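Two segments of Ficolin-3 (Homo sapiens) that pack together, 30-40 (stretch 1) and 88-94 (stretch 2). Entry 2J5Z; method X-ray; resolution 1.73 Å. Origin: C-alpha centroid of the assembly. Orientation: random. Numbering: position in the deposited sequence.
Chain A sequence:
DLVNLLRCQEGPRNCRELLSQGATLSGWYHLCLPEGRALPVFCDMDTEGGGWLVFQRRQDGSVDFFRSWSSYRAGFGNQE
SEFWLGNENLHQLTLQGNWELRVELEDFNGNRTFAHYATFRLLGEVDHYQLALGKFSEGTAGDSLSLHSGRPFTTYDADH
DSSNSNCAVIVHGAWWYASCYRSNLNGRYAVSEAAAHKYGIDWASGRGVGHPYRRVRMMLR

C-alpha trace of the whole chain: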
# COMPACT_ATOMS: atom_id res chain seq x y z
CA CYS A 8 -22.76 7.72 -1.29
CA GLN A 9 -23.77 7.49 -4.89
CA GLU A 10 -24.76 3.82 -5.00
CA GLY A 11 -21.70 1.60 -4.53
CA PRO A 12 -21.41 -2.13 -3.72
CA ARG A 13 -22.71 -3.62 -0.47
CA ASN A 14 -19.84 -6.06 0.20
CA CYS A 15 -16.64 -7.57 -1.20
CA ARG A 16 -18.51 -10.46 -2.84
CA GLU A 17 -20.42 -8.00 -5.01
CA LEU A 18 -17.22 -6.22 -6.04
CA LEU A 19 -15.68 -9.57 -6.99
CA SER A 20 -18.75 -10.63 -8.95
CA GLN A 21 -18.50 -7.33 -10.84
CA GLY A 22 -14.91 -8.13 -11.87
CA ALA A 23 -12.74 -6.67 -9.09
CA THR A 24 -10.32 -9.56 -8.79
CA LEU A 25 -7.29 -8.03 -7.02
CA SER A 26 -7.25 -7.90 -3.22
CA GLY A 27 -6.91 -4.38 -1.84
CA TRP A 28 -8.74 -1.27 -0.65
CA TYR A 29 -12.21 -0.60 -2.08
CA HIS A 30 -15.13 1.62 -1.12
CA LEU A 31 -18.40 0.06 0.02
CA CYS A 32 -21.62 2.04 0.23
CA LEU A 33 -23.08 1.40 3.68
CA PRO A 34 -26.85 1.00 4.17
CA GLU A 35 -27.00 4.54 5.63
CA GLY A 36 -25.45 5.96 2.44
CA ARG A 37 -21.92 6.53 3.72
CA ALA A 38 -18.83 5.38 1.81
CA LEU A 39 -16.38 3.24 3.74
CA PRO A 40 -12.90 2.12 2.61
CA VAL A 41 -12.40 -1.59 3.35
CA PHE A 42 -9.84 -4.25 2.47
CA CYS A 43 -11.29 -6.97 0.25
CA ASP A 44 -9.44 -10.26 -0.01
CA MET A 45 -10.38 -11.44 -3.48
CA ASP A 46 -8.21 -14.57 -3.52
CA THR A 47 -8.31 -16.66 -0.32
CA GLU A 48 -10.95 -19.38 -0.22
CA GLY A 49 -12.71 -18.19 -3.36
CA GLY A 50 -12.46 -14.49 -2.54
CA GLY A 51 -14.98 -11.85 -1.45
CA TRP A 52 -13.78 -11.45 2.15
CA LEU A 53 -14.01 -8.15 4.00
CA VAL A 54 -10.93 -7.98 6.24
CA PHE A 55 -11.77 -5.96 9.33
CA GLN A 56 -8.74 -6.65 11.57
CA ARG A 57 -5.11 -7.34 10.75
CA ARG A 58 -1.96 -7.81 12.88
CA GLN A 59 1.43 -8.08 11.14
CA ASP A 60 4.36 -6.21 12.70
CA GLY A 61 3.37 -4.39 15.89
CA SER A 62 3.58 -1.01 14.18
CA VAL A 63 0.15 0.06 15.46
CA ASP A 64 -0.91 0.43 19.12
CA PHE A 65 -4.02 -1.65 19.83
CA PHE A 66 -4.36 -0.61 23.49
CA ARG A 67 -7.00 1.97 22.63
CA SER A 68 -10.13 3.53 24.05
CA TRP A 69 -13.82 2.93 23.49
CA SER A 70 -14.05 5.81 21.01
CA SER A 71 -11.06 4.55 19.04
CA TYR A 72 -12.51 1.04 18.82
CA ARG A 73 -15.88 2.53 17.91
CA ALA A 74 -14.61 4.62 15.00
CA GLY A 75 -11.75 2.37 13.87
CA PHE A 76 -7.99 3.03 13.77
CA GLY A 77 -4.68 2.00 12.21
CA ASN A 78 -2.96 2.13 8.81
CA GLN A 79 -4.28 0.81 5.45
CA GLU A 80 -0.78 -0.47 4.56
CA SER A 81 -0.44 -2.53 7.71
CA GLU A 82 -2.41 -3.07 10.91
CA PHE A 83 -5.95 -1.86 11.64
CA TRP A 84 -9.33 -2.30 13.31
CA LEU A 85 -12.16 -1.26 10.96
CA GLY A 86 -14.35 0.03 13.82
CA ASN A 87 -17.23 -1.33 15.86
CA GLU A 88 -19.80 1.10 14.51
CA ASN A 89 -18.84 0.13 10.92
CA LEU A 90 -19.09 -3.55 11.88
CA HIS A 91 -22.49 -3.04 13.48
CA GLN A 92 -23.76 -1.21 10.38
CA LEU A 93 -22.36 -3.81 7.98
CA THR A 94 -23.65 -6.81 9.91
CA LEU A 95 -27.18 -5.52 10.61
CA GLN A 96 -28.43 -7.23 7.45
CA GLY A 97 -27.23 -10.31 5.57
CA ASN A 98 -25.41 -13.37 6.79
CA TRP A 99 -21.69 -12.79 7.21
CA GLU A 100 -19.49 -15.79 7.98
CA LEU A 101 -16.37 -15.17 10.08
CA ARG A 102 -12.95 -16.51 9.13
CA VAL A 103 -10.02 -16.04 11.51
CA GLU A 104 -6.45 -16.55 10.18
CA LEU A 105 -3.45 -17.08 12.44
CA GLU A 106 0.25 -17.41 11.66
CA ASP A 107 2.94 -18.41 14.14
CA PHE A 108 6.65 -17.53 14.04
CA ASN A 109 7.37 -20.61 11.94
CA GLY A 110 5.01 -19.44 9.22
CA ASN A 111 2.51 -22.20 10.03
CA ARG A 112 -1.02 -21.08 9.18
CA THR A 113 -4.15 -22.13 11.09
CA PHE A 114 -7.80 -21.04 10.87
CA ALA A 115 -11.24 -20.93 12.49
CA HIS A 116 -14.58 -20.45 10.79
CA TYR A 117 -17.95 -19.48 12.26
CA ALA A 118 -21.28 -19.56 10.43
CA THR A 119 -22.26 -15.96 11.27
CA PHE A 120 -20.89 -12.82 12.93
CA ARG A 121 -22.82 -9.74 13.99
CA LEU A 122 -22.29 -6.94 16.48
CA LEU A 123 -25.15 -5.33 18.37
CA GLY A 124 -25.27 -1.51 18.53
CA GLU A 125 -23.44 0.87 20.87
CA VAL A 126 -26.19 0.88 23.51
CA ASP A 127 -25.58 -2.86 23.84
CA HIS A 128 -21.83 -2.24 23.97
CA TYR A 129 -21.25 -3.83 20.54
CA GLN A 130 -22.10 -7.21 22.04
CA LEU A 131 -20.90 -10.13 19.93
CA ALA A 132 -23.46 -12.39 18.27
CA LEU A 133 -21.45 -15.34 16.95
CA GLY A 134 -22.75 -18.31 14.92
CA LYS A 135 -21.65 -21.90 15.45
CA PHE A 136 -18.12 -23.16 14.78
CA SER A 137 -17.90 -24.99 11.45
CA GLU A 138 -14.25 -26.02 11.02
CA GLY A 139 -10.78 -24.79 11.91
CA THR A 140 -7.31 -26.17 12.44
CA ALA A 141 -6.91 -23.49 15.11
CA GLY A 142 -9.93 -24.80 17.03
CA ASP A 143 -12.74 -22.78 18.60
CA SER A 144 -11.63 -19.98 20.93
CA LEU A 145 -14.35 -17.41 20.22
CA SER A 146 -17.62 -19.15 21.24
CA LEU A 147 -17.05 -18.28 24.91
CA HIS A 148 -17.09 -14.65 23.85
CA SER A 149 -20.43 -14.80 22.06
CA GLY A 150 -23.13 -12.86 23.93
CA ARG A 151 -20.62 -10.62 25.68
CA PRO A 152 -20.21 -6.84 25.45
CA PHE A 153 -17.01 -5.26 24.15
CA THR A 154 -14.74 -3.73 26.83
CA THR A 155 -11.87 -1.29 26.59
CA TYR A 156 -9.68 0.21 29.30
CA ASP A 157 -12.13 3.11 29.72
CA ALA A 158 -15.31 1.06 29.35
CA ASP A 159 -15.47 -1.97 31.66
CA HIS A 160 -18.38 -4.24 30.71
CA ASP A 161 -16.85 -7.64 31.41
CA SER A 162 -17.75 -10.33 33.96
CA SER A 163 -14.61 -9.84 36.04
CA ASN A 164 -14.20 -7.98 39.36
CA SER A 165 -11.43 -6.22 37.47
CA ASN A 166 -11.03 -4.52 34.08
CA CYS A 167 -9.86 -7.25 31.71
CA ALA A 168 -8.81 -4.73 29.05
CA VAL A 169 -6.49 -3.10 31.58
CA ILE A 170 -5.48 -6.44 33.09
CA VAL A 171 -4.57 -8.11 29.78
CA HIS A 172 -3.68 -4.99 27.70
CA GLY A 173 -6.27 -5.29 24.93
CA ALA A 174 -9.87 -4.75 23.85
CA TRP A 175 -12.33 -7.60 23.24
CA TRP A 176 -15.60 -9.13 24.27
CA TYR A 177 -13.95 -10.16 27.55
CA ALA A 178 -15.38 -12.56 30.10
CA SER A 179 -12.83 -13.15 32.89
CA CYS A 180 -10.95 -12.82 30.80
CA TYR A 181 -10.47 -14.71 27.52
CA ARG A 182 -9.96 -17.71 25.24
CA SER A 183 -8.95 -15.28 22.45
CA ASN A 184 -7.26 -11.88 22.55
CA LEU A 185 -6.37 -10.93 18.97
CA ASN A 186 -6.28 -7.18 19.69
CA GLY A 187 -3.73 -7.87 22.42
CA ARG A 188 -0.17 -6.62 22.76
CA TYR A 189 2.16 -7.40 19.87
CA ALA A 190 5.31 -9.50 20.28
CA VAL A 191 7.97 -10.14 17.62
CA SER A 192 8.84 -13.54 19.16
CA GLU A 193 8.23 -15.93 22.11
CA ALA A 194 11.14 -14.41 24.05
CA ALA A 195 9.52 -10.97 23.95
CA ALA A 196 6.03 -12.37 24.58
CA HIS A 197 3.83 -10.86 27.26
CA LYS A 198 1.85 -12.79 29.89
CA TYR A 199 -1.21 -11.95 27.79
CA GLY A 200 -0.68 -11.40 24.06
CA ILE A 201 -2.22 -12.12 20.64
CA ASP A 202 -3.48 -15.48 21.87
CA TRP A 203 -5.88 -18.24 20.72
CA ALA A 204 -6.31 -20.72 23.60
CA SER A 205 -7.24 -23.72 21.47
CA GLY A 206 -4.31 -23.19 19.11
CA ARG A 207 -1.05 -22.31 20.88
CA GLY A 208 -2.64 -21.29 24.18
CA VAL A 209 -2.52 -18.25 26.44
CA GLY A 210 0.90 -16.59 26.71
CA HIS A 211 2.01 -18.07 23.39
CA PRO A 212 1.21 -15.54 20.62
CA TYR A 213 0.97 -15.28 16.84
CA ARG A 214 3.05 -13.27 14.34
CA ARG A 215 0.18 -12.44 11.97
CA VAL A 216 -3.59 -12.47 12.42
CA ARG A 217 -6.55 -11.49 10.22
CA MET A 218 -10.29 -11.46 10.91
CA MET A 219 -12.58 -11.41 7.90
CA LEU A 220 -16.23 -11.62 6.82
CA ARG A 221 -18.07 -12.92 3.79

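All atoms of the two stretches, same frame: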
# COMPACT_ATOMS: atom_id res chain seq x y z
N HIS A 30 -14.05 0.96 -1.87
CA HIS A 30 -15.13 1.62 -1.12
C HIS A 30 -16.43 0.83 -1.18
O HIS A 30 -16.84 0.38 -2.26
CB HIS A 30 -15.31 3.04 -1.62
CG HIS A 30 -14.22 3.96 -1.17
ND1 HIS A 30 -14.41 4.92 -0.20
CD2 HIS A 30 -12.92 4.05 -1.55
CE1 HIS A 30 -13.28 5.57 -0.01
NE2 HIS A 30 -12.36 5.06 -0.81
N LEU A 31 -17.06 0.64 -0.03
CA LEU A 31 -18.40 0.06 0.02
C LEU A 31 -19.35 1.21 0.31
O LEU A 31 -18.96 2.21 0.90
CB LEU A 31 -18.54 -0.95 1.16
CG LEU A 31 -17.61 -2.15 1.27
CD1 LEU A 31 -18.12 -3.12 2.34
CD2 LEU A 31 -17.49 -2.86 -0.07
N CYS A 32 -20.59 1.07 -0.13
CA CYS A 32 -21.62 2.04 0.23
C CYS A 32 -22.46 1.39 1.32
O CYS A 32 -23.16 0.40 1.07
CB CYS A 32 -22.48 2.43 -0.98
SG CYS A 32 -23.48 3.95 -0.74
N LEU A 33 -22.34 1.91 2.53
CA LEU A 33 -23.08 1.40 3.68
C LEU A 33 -24.58 1.67 3.56
O LEU A 33 -24.99 2.61 2.87
CB LEU A 33 -22.56 2.03 4.97
CG LEU A 33 -21.10 1.73 5.32
CD1 LEU A 33 -20.69 2.55 6.51
CD2 LEU A 33 -20.93 0.26 5.61
N PRO A 34 -25.39 0.85 4.23
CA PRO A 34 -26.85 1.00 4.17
C PRO A 34 -27.31 2.43 4.43
O PRO A 34 -28.28 2.89 3.82
CB PRO A 34 -27.34 0.07 5.28
CG PRO A 34 -26.28 -0.99 5.35
CD PRO A 34 -24.98 -0.29 5.07
N GLU A 35 -26.61 3.15 5.31
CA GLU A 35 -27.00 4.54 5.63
C GLU A 35 -26.55 5.55 4.58
O GLU A 35 -26.81 6.75 4.72
CB GLU A 35 -26.51 4.95 7.03
CG GLU A 35 -25.05 5.39 7.09
CD GLU A 35 -24.62 5.81 8.49
OE1 GLU A 35 -25.40 5.62 9.45
OE2 GLU A 35 -23.49 6.33 8.62
N GLY A 36 -25.87 5.08 3.54
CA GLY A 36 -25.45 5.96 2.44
C GLY A 36 -24.13 6.66 2.68
O GLY A 36 -23.90 7.76 2.19
N ARG A 37 -23.24 6.00 3.43
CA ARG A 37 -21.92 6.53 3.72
C ARG A 37 -20.88 5.61 3.09
O ARG A 37 -21.00 4.39 3.18
CB ARG A 37 -21.72 6.62 5.23
CG ARG A 37 -20.30 6.89 5.69
CD ARG A 37 -20.24 7.10 7.21
NE ARG A 37 -20.73 5.98 8.02
CZ ARG A 37 -19.95 5.04 8.56
NH1 ARG A 37 -18.64 5.08 8.36
NH2 ARG A 37 -20.48 4.05 9.29
N ALA A 38 -19.88 6.19 2.44
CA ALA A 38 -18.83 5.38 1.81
C ALA A 38 -17.80 4.99 2.84
O ALA A 38 -17.40 5.80 3.68
CB ALA A 38 -18.17 6.14 0.67
N LEU A 39 -17.34 3.74 2.77
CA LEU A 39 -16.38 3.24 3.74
C LEU A 39 -15.27 2.51 2.99
O LEU A 39 -15.58 1.59 2.25
CB LEU A 39 -17.08 2.26 4.67
CG LEU A 39 -16.22 1.53 5.72
CD1 LEU A 39 -15.65 2.49 6.72
CD2 LEU A 39 -17.00 0.41 6.41
N PRO A 40 -14.00 2.92 3.17
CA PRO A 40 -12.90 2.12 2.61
C PRO A 40 -12.74 0.83 3.41
O PRO A 40 -12.75 0.86 4.64
CB PRO A 40 -11.67 3.01 2.81
CG PRO A 40 -12.21 4.37 3.19
CD PRO A 40 -13.50 4.11 3.87
N GLU A 88 -18.60 0.54 15.12
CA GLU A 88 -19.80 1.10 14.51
C GLU A 88 -19.96 0.68 13.04
O GLU A 88 -21.06 0.33 12.61
CB GLU A 88 -19.85 2.63 14.68
CG GLU A 88 -21.09 3.27 14.12
CD GLU A 88 -22.40 2.86 14.84
OE1 GLU A 88 -22.34 2.40 16.01
OE2 GLU A 88 -23.48 3.04 14.23
N ASN A 89 -18.85 0.66 12.29
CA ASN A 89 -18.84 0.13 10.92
C ASN A 89 -19.30 -1.33 10.90
O ASN A 89 -20.17 -1.72 10.09
CB ASN A 89 -17.43 0.28 10.33
CG ASN A 89 -17.10 1.72 9.98
OD1 ASN A 89 -17.98 2.47 9.56
ND2 ASN A 89 -15.83 2.10 10.15
N LEU A 90 -18.74 -2.13 11.80
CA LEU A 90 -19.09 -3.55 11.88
C LEU A 90 -20.56 -3.76 12.25
O LEU A 90 -21.25 -4.60 11.66
CB LEU A 90 -18.19 -4.28 12.88
CG LEU A 90 -16.75 -4.51 12.39
CD1 LEU A 90 -15.80 -4.92 13.51
CD2 LEU A 90 -16.70 -5.56 11.25
N HIS A 91 -21.06 -2.98 13.21
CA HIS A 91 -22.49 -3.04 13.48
C HIS A 91 -23.34 -2.70 12.25
O HIS A 91 -24.32 -3.39 11.93
CB HIS A 91 -22.87 -2.09 14.63
CG HIS A 91 -24.35 -2.02 14.85
ND1 HIS A 91 -25.10 -0.90 14.54
CD2 HIS A 91 -25.21 -2.95 15.32
CE1 HIS A 91 -26.37 -1.15 14.82
NE2 HIS A 91 -26.47 -2.38 15.30
N GLN A 92 -22.99 -1.62 11.56
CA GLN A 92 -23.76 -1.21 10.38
C GLN A 92 -23.71 -2.24 9.25
O GLN A 92 -24.73 -2.54 8.62
CB GLN A 92 -23.32 0.19 9.90
CG GLN A 92 -23.82 1.29 10.86
CD GLN A 92 -23.36 2.67 10.47
OE1 GLN A 92 -23.06 2.93 9.31
NE2 GLN A 92 -23.34 3.58 11.44
N LEU A 93 -22.53 -2.81 9.03
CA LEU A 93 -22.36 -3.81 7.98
C LEU A 93 -23.15 -5.07 8.29
O LEU A 93 -23.77 -5.66 7.40
CB LEU A 93 -20.89 -4.19 7.82
CG LEU A 93 -19.97 -3.22 7.08
CD1 LEU A 93 -18.54 -3.54 7.45
CD2 LEU A 93 -20.18 -3.28 5.56
N THR A 94 -23.14 -5.49 9.56
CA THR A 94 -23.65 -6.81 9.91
C THR A 94 -25.11 -6.82 10.37
O THR A 94 -25.63 -7.88 10.74
CB THR A 94 -22.75 -7.52 10.94
OG1 THR A 94 -22.74 -6.80 12.17
CG2 THR A 94 -21.31 -7.65 10.40
O HOH W 1 -22.49 6.51 11.19
O HOH W 2 -24.91 1.95 7.45

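What shapes meet here? Stretch 1 is a hairpin: strands 30-32 and 38-40 pair through Leu-31 N to Leu-39 O and Leu-39 N to Leu-31 O, both 2.9 Å, and a type I turn from Leu-33 to Gly-36 lies between them. Stretch 2 is helical; the closest CA pair is Leu-33 and Leu-93, 6.8 Å apart.

Which bump fills which hollow? Leu-93 is the apolar knob. Its CA-to-CB bond points sideways, but its tip reaches into a hollow lined by Leu-31, Leu-33 and Leu-39. Leu-93 CD2 sits 3.6 Å from Leu-33 CD2 and 3.8 Å from Leu-31 CD1, a close fit of methyl groups; Leu-39 CD2 is looser, 4.4 Å from Leu-93 CD1, though Leu-39 CD1 packs 3.5 Å from Asn-89 ND2. Gln-92, the second bump, points toward the hairpin and packs on Leu-33 and Pro-34.

How does the polar side close? Arg-37's charged guanidinium carries in-plane N-H groups, and two amide oxygens lie at that edge. NH1 donates to Asn-89 OD1 (2.9 Å), and NH2 to both Asn-89 OD1 (3.0 Å) and Gln-92 OE1 (2.8 Å).

What holds Arg-37 and Gln-92 in place? Arg-37 NE forms a salt bridge with Glu-35 OE2 at 2.8 Å, while Gln-92 NE2 donates to Glu-88 OE2, also at 2.8 Å. Two waters bridge Glu-35 and Gln-92.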